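Local atomic coordinates of prolyl endopeptidase (Myxococcus xanthus, PDB entry 2BKL), a protein that probably cleaves oligopeptides on the carboxyl side of proline, and less readily of alanine, as a serine-type endopeptidase with a beta-propeller and a hydrolase domain. Residues M622-F627 and A641-E646; P4-E9 and A630-P635. One frame throughout, in Å; residues are numbered along the deposited sequence.

Contact 1: residues M622-F627 and A641-E646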
ATOM      1  N   MET A 622      -9.643 -12.719  11.167  1.00  6.21           N
ATOM      2  CA  MET A 622     -10.117 -12.970  12.530  1.00  6.74           C
ATOM      3  C   MET A 622     -10.128 -11.676  13.376  1.00  6.31           C
ATOM      4  O   MET A 622     -10.919 -11.552  14.289  1.00  6.48           O
ATOM      5  CB  MET A 622      -9.307 -14.071  13.224  1.00  7.78           C
ATOM      6  CG  MET A 622      -7.892 -13.701  13.627  1.00  8.06           C
ATOM      7  SD  MET A 622      -7.840 -12.886  15.210  1.00  9.08           S
ATOM      8  CE  MET A 622      -6.100 -12.842  15.567  1.00 11.71           C
ATOM      9  N   HIS A 623      -9.239 -10.732  13.093  1.00  6.10           N
ATOM     10  CA  HIS A 623      -9.159  -9.542  13.896  1.00  4.63           C
ATOM     11  C   HIS A 623     -10.480  -8.784  13.893  1.00  5.92           C
ATOM     12  O   HIS A 623     -10.985  -8.401  14.934  1.00  6.06           O
ATOM     13  CB  HIS A 623      -8.055  -8.586  13.397  1.00  5.59           C
ATOM     14  CG  HIS A 623      -6.671  -9.125  13.528  1.00  4.37           C
ATOM     15  ND1 HIS A 623      -5.933  -9.015  14.687  1.00  6.22           N
ATOM     16  CD2 HIS A 623      -5.879  -9.782  12.632  1.00  4.81           C
ATOM     17  CE1 HIS A 623      -4.744  -9.559  14.491  1.00  6.16           C
ATOM     18  NE2 HIS A 623      -4.690 -10.039  13.258  1.00  5.67           N
ATOM     19  N   ALA A 624     -11.051  -8.591  12.713  1.00  5.08           N
ATOM     20  CA  ALA A 624     -12.303  -7.864  12.591  1.00  5.40           C
ATOM     21  C   ALA A 624     -13.442  -8.633  13.269  1.00  6.06           C
ATOM     22  O   ALA A 624     -14.317  -8.056  13.869  1.00  7.94           O
ATOM     23  CB  ALA A 624     -12.589  -7.642  11.111  1.00  7.55           C
ATOM     24  N   ARG A 625     -13.440  -9.954  13.177  1.00  6.14           N
ATOM     25  CA  ARG A 625     -14.498 -10.726  13.830  1.00  4.76           C
ATOM     26  C   ARG A 625     -14.459 -10.568  15.340  1.00  5.29           C
ATOM     27  O   ARG A 625     -15.484 -10.301  15.979  1.00  6.19           O
ATOM     28  CB  ARG A 625     -14.386 -12.214  13.497  1.00  5.62           C
ATOM     29  CG  ARG A 625     -14.502 -12.590  12.035  1.00  6.14           C
ATOM     30  CD  ARG A 625     -14.799 -14.088  11.772  1.00  5.95           C
ATOM     31  NE  ARG A 625     -13.654 -14.958  12.020  1.00  6.32           N
ATOM     32  CZ  ARG A 625     -12.725 -15.318  11.140  1.00  6.17           C
ATOM     33  NH1 ARG A 625     -12.738 -14.856   9.909  1.00  8.16           N
ATOM     34  NH2 ARG A 625     -11.751 -16.161  11.499  1.00  6.96           N
ATOM     35  N   LYS A 626     -13.301 -10.767  15.933  1.00  5.36           N
ATOM     36  CA  LYS A 626     -13.187 -10.662  17.389  1.00  5.26           C
ATOM     37  C   LYS A 626     -13.518  -9.240  17.882  1.00  5.28           C
ATOM     38  O   LYS A 626     -14.175  -9.074  18.925  1.00  5.34           O
ATOM     39  CB  LYS A 626     -11.818 -11.089  17.872  1.00  5.76           C
ATOM     40  CG  LYS A 626     -11.489 -12.568  17.630  1.00  6.23           C
ATOM     41  CD  LYS A 626     -10.502 -13.135  18.630  1.00  6.43           C
ATOM     42  CE  LYS A 626      -9.184 -12.419  18.651  1.00  6.61           C
ATOM     43  NZ  LYS A 626      -8.182 -13.119  19.537  1.00  6.97           N
ATOM     44  N   PHE A 627     -13.041  -8.221  17.163  1.00  4.68           N
ATOM     45  CA  PHE A 627     -13.268  -6.856  17.596  1.00  5.20           C
ATOM     46  C   PHE A 627     -14.733  -6.494  17.486  1.00  5.28           C
ATOM     47  O   PHE A 627     -15.265  -5.886  18.405  1.00  6.21           O
ATOM     48  CB  PHE A 627     -12.383  -5.889  16.806  1.00  5.28           C
ATOM     49  CG  PHE A 627     -12.379  -4.481  17.331  1.00  4.87           C
ATOM     50  CD1 PHE A 627     -11.660  -4.165  18.469  1.00  5.08           C
ATOM     51  CD2 PHE A 627     -13.104  -3.466  16.690  1.00  5.29           C
ATOM     52  CE1 PHE A 627     -11.588  -2.863  18.921  1.00  5.85           C
ATOM     53  CE2 PHE A 627     -13.067  -2.164  17.163  1.00  6.85           C
ATOM     54  CZ  PHE A 627     -12.334  -1.868  18.280  1.00  5.50           C
ATOM     55  N   ALA A 641     -22.720  -1.461  15.327  1.00  9.75           N
ATOM     56  CA  ALA A 641     -21.405  -2.046  15.025  1.00  7.86           C
ATOM     57  C   ALA A 641     -21.651  -3.160  14.019  1.00  8.42           C
ATOM     58  O   ALA A 641     -22.313  -4.135  14.353  1.00  9.56           O
ATOM     59  CB  ALA A 641     -20.742  -2.567  16.288  1.00  7.77           C
ATOM     60  N   LEU A 642     -21.174  -2.992  12.789  1.00  7.42           N
ATOM     61  CA  LEU A 642     -21.506  -3.844  11.663  1.00  6.64           C
ATOM     62  C   LEU A 642     -20.276  -4.482  11.091  1.00  6.91           C
ATOM     63  O   LEU A 642     -19.255  -3.807  10.969  1.00  8.18           O
ATOM     64  CB  LEU A 642     -22.213  -3.022  10.570  1.00  8.21           C
ATOM     65  CG  LEU A 642     -23.472  -2.260  10.987  1.00  9.52           C
ATOM     66  CD1 LEU A 642     -23.986  -1.388   9.873  1.00 11.24           C
ATOM     67  CD2 LEU A 642     -24.558  -3.199  11.442  1.00  9.17           C
ATOM     68  N   LEU A 643     -20.364  -5.756  10.720  1.00  6.15           N
ATOM     69  CA  LEU A 643     -19.308  -6.448  10.017  1.00  5.96           C
ATOM     70  C   LEU A 643     -19.770  -6.746   8.592  1.00  6.77           C
ATOM     71  O   LEU A 643     -20.603  -7.612   8.371  1.00  7.90           O
ATOM     72  CB  LEU A 643     -18.936  -7.751  10.755  1.00  8.18           C
ATOM     73  CG  LEU A 643     -17.888  -8.634  10.064  1.00  8.00           C
ATOM     74  CD1 LEU A 643     -16.536  -7.960   9.970  1.00 10.63           C
ATOM     75  CD2 LEU A 643     -17.745  -9.975  10.792  1.00  9.90           C
ATOM     76  N   ARG A 644     -19.229  -6.014   7.634  1.00  6.84           N
ATOM     77  CA  ARG A 644     -19.502  -6.203   6.221  1.00  6.53           C
ATOM     78  C   ARG A 644     -18.377  -7.015   5.576  1.00  6.45           C
ATOM     79  O   ARG A 644     -17.223  -6.584   5.630  1.00  8.65           O
ATOM     80  CB  ARG A 644     -19.578  -4.844   5.584  1.00  6.90           C
ATOM     81  CG  ARG A 644     -19.979  -4.828   4.110  1.00  7.91           C
ATOM     82  CD  ARG A 644     -19.681  -3.489   3.465  1.00  8.21           C
ATOM     83  NE  ARG A 644     -20.192  -3.349   2.122  1.00  9.23           N
ATOM     84  CZ  ARG A 644     -19.592  -3.787   1.018  1.00  8.36           C
ATOM     85  NH1 ARG A 644     -18.445  -4.426   1.045  1.00 10.73           N
ATOM     86  NH2 ARG A 644     -20.185  -3.578  -0.143  1.00 11.44           N
ATOM     87  N   ILE A 645     -18.680  -8.156   4.969  1.00  6.01           N
ATOM     88  CA  ILE A 645     -17.657  -9.006   4.407  1.00  6.83           C
ATOM     89  C   ILE A 645     -17.751  -8.979   2.895  1.00  8.07           C
ATOM     90  O   ILE A 645     -18.746  -9.426   2.316  1.00  9.09           O
ATOM     91  CB  ILE A 645     -17.768 -10.441   4.956  1.00  7.74           C
ATOM     92  CG1 ILE A 645     -17.763 -10.455   6.508  1.00  8.53           C
ATOM     93  CG2 ILE A 645     -16.652 -11.333   4.368  1.00  8.53           C
ATOM     94  CD1 ILE A 645     -18.054 -11.858   7.120  1.00  9.27           C
ATOM     95  N   GLU A 646     -16.735  -8.444   2.241  1.00  8.09           N
ATOM     96  CA  GLU A 646     -16.736  -8.386   0.789  1.00  8.79           C
ATOM     97  C   GLU A 646     -16.414  -9.756   0.225  1.00  8.61           C
ATOM     98  O   GLU A 646     -15.461 -10.393   0.663  1.00 11.10           O
ATOM     99  CB  GLU A 646     -15.690  -7.374   0.337  1.00 10.93           C
ATOM    100  CG  GLU A 646     -15.581  -7.137  -1.163  1.00 12.95           C
ATOM    101  CD  GLU A 646     -16.563  -6.120  -1.705  1.00 18.08           C
ATOM    102  OE1 GLU A 646     -16.714  -5.037  -1.094  1.00 25.52           O
ATOM    103  OE2 GLU A 646     -17.113  -6.374  -2.807  1.00 25.71           O
TER
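Leu643 reaches from strand 641-646 to helix 622-632 and meets it with its two methyl branches. CD1 lies against CB of Ala624 at 4.1 Å, while CD2 lies 4.3 Å from CG of Arg625, alongside the aliphatic start of that chain. Its CG stands anti to the backbone N (chi1 176°), which carries the branch point away from the strand and lets one methyl serve each helix residue. Ala624 brings no more than its methyl group. The closest CA atoms of the two segments are those of Arg625 and Leu643, 7.5 Å apart. No hydrogen bond crosses between the two segments, and all three touching residues are buried. The pair belongs to the beta-alpha-beta unit 607-613, 622-632, 641-646 of the alpha/beta-hydrolase domain, with strand 641-646 last in the sheet and parallel to strand 607-613, whose Met610 and Ala612 also touch Leu643. Beyond CG, Arg625 bends back along its own helix, and CA of Met622 sits 3.7 Å above the centre of its guanidinium plane; NE is bonded to the backbone O of Leu27. On the strand, Arg644 is extended as far as NE, where the guanidinium turns aside, and gives NH1 to OE1 of Glu646 in a 2.8 Å salt bridge. That carboxylate oxygen is approached from above its plane, 50° out of it, and Asp666 takes NE of the same arginine.

Contact 2: residues P4-E9 and A630-P635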
ATOM      1  N   PRO A   4     -26.558 -10.860  15.406  1.00 19.89           N
ATOM      2  CA  PRO A   4     -26.308 -12.259  15.758  1.00 17.53           C
ATOM      3  C   PRO A   4     -25.611 -12.351  17.110  1.00 14.64           C
ATOM      4  O   PRO A   4     -24.691 -11.571  17.384  1.00 12.87           O
ATOM      5  CB  PRO A   4     -25.387 -12.764  14.634  1.00 19.47           C
ATOM      6  CG  PRO A   4     -25.448 -11.697  13.585  1.00 18.38           C
ATOM      7  CD  PRO A   4     -25.740 -10.429  14.256  1.00 21.62           C
ATOM      8  N   ALA A   5     -26.077 -13.251  17.969  1.00 12.06           N
ATOM      9  CA  ALA A   5     -25.414 -13.459  19.252  1.00 11.57           C
ATOM     10  C   ALA A   5     -23.991 -13.953  19.043  1.00 10.39           C
ATOM     11  O   ALA A   5     -23.709 -14.703  18.092  1.00 11.40           O
ATOM     12  CB  ALA A   5     -26.183 -14.460  20.086  1.00 11.61           C
ATOM     13  N   THR A   6     -23.091 -13.530  19.933  1.00  8.64           N
ATOM     14  CA  THR A   6     -21.747 -14.079  19.994  1.00  7.57           C
ATOM     15  C   THR A   6     -21.469 -14.568  21.400  1.00  8.22           C
ATOM     16  O   THR A   6     -21.394 -13.765  22.353  1.00  8.58           O
ATOM     17  CB  THR A   6     -20.670 -13.035  19.614  1.00  7.84           C
ATOM     18  OG1 THR A   6     -21.015 -12.368  18.386  1.00  8.39           O
ATOM     19  CG2 THR A   6     -19.359 -13.766  19.318  1.00  6.72           C
ATOM     20  N   ARG A   7     -21.317 -15.875  21.534  1.00  8.99           N
ATOM     21  CA  ARG A   7     -20.883 -16.454  22.791  1.00 10.57           C
ATOM     22  C   ARG A   7     -19.525 -15.896  23.205  1.00  8.89           C
ATOM     23  O   ARG A   7     -18.600 -15.843  22.388  1.00  9.85           O
ATOM     24  CB  ARG A   7     -20.796 -17.980  22.641  1.00 11.19           C
ATOM     25  CG  ARG A   7     -20.169 -18.713  23.834  1.00 14.14           C
ATOM     26  CD  ARG A   7     -20.032 -20.243  23.659  1.00 13.98           C
ATOM     27  NE  ARG A   7     -19.065 -20.691  22.630  1.00 12.22           N
ATOM     28  CZ  ARG A   7     -19.384 -21.000  21.376  1.00 11.74           C
ATOM     29  NH1 ARG A   7     -20.645 -20.889  20.957  1.00 14.80           N
ATOM     30  NH2 ARG A   7     -18.449 -21.420  20.539  1.00 11.30           N
ATOM     31  N   ALA A   8     -19.417 -15.494  24.464  1.00  8.85           N
ATOM     32  CA  ALA A   8     -18.178 -15.073  25.083  1.00  8.35           C
ATOM     33  C   ALA A   8     -17.726 -16.195  25.995  1.00  9.73           C
ATOM     34  O   ALA A   8     -18.519 -16.707  26.788  1.00 11.92           O
ATOM     35  CB  ALA A   8     -18.370 -13.814  25.894  1.00  9.17           C
ATOM     36  N   GLU A   9     -16.466 -16.595  25.860  1.00  7.46           N
ATOM     37  CA  GLU A   9     -15.866 -17.618  26.718  1.00  7.35           C
ATOM     38  C   GLU A   9     -14.867 -17.015  27.702  1.00  8.99           C
ATOM     39  O   GLU A   9     -14.501 -15.852  27.630  1.00 11.64           O
ATOM     40  CB  GLU A   9     -15.223 -18.703  25.882  1.00  7.50           C
ATOM     41  CG  GLU A   9     -16.186 -19.380  24.916  1.00  6.91           C
ATOM     42  CD  GLU A   9     -15.567 -20.473  24.056  1.00  8.36           C
ATOM     43  OE1 GLU A   9     -14.350 -20.436  23.790  1.00  9.25           O
ATOM     44  OE2 GLU A   9     -16.314 -21.368  23.608  1.00 13.05           O
ATOM     45  N   ALA A 630     -16.615  -7.924  20.334  1.00  5.24           N
ATOM     46  CA  ALA A 630     -16.337  -7.201  21.577  1.00  5.71           C
ATOM     47  C   ALA A 630     -17.133  -5.882  21.652  1.00  5.05           C
ATOM     48  O   ALA A 630     -17.674  -5.527  22.685  1.00  6.26           O
ATOM     49  CB  ALA A 630     -14.848  -6.953  21.705  1.00  5.89           C
ATOM     50  N   VAL A 631     -17.219  -5.170  20.538  1.00  5.40           N
ATOM     51  CA  VAL A 631     -17.931  -3.898  20.510  1.00  5.04           C
ATOM     52  C   VAL A 631     -19.461  -4.105  20.603  1.00  4.36           C
ATOM     53  O   VAL A 631     -20.152  -3.400  21.353  1.00  6.00           O
ATOM     54  CB  VAL A 631     -17.524  -3.078  19.274  1.00  6.61           C
ATOM     55  CG1 VAL A 631     -18.377  -1.847  19.131  1.00  6.88           C
ATOM     56  CG2 VAL A 631     -16.054  -2.701  19.363  1.00  8.55           C
ATOM     57  N   GLN A 632     -19.990  -5.067  19.842  1.00  5.03           N
ATOM     58  CA  GLN A 632     -21.430  -5.348  19.863  1.00  6.04           C
ATOM     59  C   GLN A 632     -21.891  -5.703  21.264  1.00  5.96           C
ATOM     60  O   GLN A 632     -22.960  -5.299  21.681  1.00  7.68           O
ATOM     61  CB  GLN A 632     -21.811  -6.502  18.921  1.00  5.25           C
ATOM     62  CG  GLN A 632     -21.698  -6.128  17.451  1.00  7.00           C
ATOM     63  CD  GLN A 632     -22.021  -7.255  16.509  1.00  6.62           C
ATOM     64  OE1 GLN A 632     -22.048  -8.416  16.897  1.00  6.79           O
ATOM     65  NE2 GLN A 632     -22.236  -6.915  15.235  1.00  6.96           N
ATOM     66  N   ASN A 633     -21.061  -6.442  21.988  1.00  5.03           N
ATOM     67  CA  ASN A 633     -21.433  -6.987  23.272  1.00  5.20           C
ATOM     68  C   ASN A 633     -20.908  -6.202  24.446  1.00  6.44           C
ATOM     69  O   ASN A 633     -21.025  -6.657  25.593  1.00  8.41           O
ATOM     70  CB  ASN A 633     -21.014  -8.451  23.315  1.00  5.30           C
ATOM     71  CG  ASN A 633     -21.874  -9.285  22.371  1.00  6.55           C
ATOM     72  OD1 ASN A 633     -23.037  -9.550  22.669  1.00  8.56           O
ATOM     73  ND2 ASN A 633     -21.344  -9.591  21.193  1.00  5.63           N
ATOM     74  N   SER A 634     -20.354  -5.011  24.197  1.00  6.49           N
ATOM     75  CA  SER A 634     -19.805  -4.206  25.283  1.00  6.81           C
ATOM     76  C   SER A 634     -20.962  -3.630  26.082  1.00  7.10           C
ATOM     77  O   SER A 634     -21.808  -2.943  25.507  1.00  6.84           O
ATOM     78  CB  SER A 634     -18.917  -3.082  24.762  1.00  5.89           C
ATOM     79  OG  SER A 634     -18.223  -2.478  25.831  1.00  7.42           O
ATOM     80  N   PRO A 635     -21.047  -3.929  27.389  1.00  8.24           N
ATOM     81  CA  PRO A 635     -22.171  -3.422  28.175  1.00  8.72           C
ATOM     82  C   PRO A 635     -22.336  -1.914  28.022  1.00  8.68           C
ATOM     83  O   PRO A 635     -21.406  -1.142  28.131  1.00  8.05           O
ATOM     84  CB  PRO A 635     -21.784  -3.772  29.616  1.00  8.50           C
ATOM     85  CG  PRO A 635     -20.919  -4.979  29.484  1.00  9.70           C
ATOM     86  CD  PRO A 635     -20.144  -4.766  28.207  1.00  9.00           C
TER
HETATM   87  O   HOH W   1     -22.742 -10.312  18.745  1.00 12.08           O
HETATM   88  O   HOH W   2     -24.249 -11.908  22.047  1.00 16.37           O
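Thr6 and Asn633 cross at a slant, and two waters bridge the polar atoms of the N-terminal loop and the end of helix 622-632. The direct touch is modest: CB of Thr6 lies 3.8 Å from ND2 of Asn633. Followed outward from there, the threonine forks. Its hydroxyl OG1 is set beside the backbone N (chi1 -49°) and gives its proton to water 1 at 2.7 Å; OG1 also accepts a hydrogen bond from NE1 of Trp38. The methyl CG2 points away from the asparagine, and the threonine side chain also touches Tyr24. Water 1 has four partners: it accepts from OG1 of Thr6 and ND2 of Asn633, and donates to the backbone O of Pro4 and, at 2.7 Å, to OE1 of Gln632. The two carbonyl oxygens, 4.1 Å apart as Pro4 O and Gln632 OE1, are thus joined through water. Asn633 uses both ends of its amide: ND2 donates to water 1 and to the backbone O of Ala629, and OD1 accepts from water 2 at 2.7 Å, which in turn takes the N-H of Thr6. This holds the amide's rotation. Further along, Arg7 gives NE to OE2 of Glu9 at 3.0 Å and makes a cation-pi contact with Trp26. Gln632, extended beyond CG, sends NE2 to Ala641 O. The loop 4-9, ahead of strand 12-15, therefore lies across the C-terminal end of helix 622-632, with Gln42 of helix 33-51 touching Pro4 and Thr6 and bonding OE1 of Gln632.

From the N terminus, the chain passes through residues 4-9 and helix 33-51, runs through the beta-propeller and returns to the hydrolase domain, where strand 607-613 leads into helix 622-632. Contact 2 closes the long loop, 620 residues between its segments, at the far end of this helix; contact 1 closes a short one, 13 residues, from its beginning to strand 641-646. The two cross, since segment 630-635 lies between the segments of contact 1. They also meet directly, where CG1 of Val631 packs on CB of Ala641 at 3.8 Å. Together they tie the N-terminal loop, the helix and the last strand of the sheet.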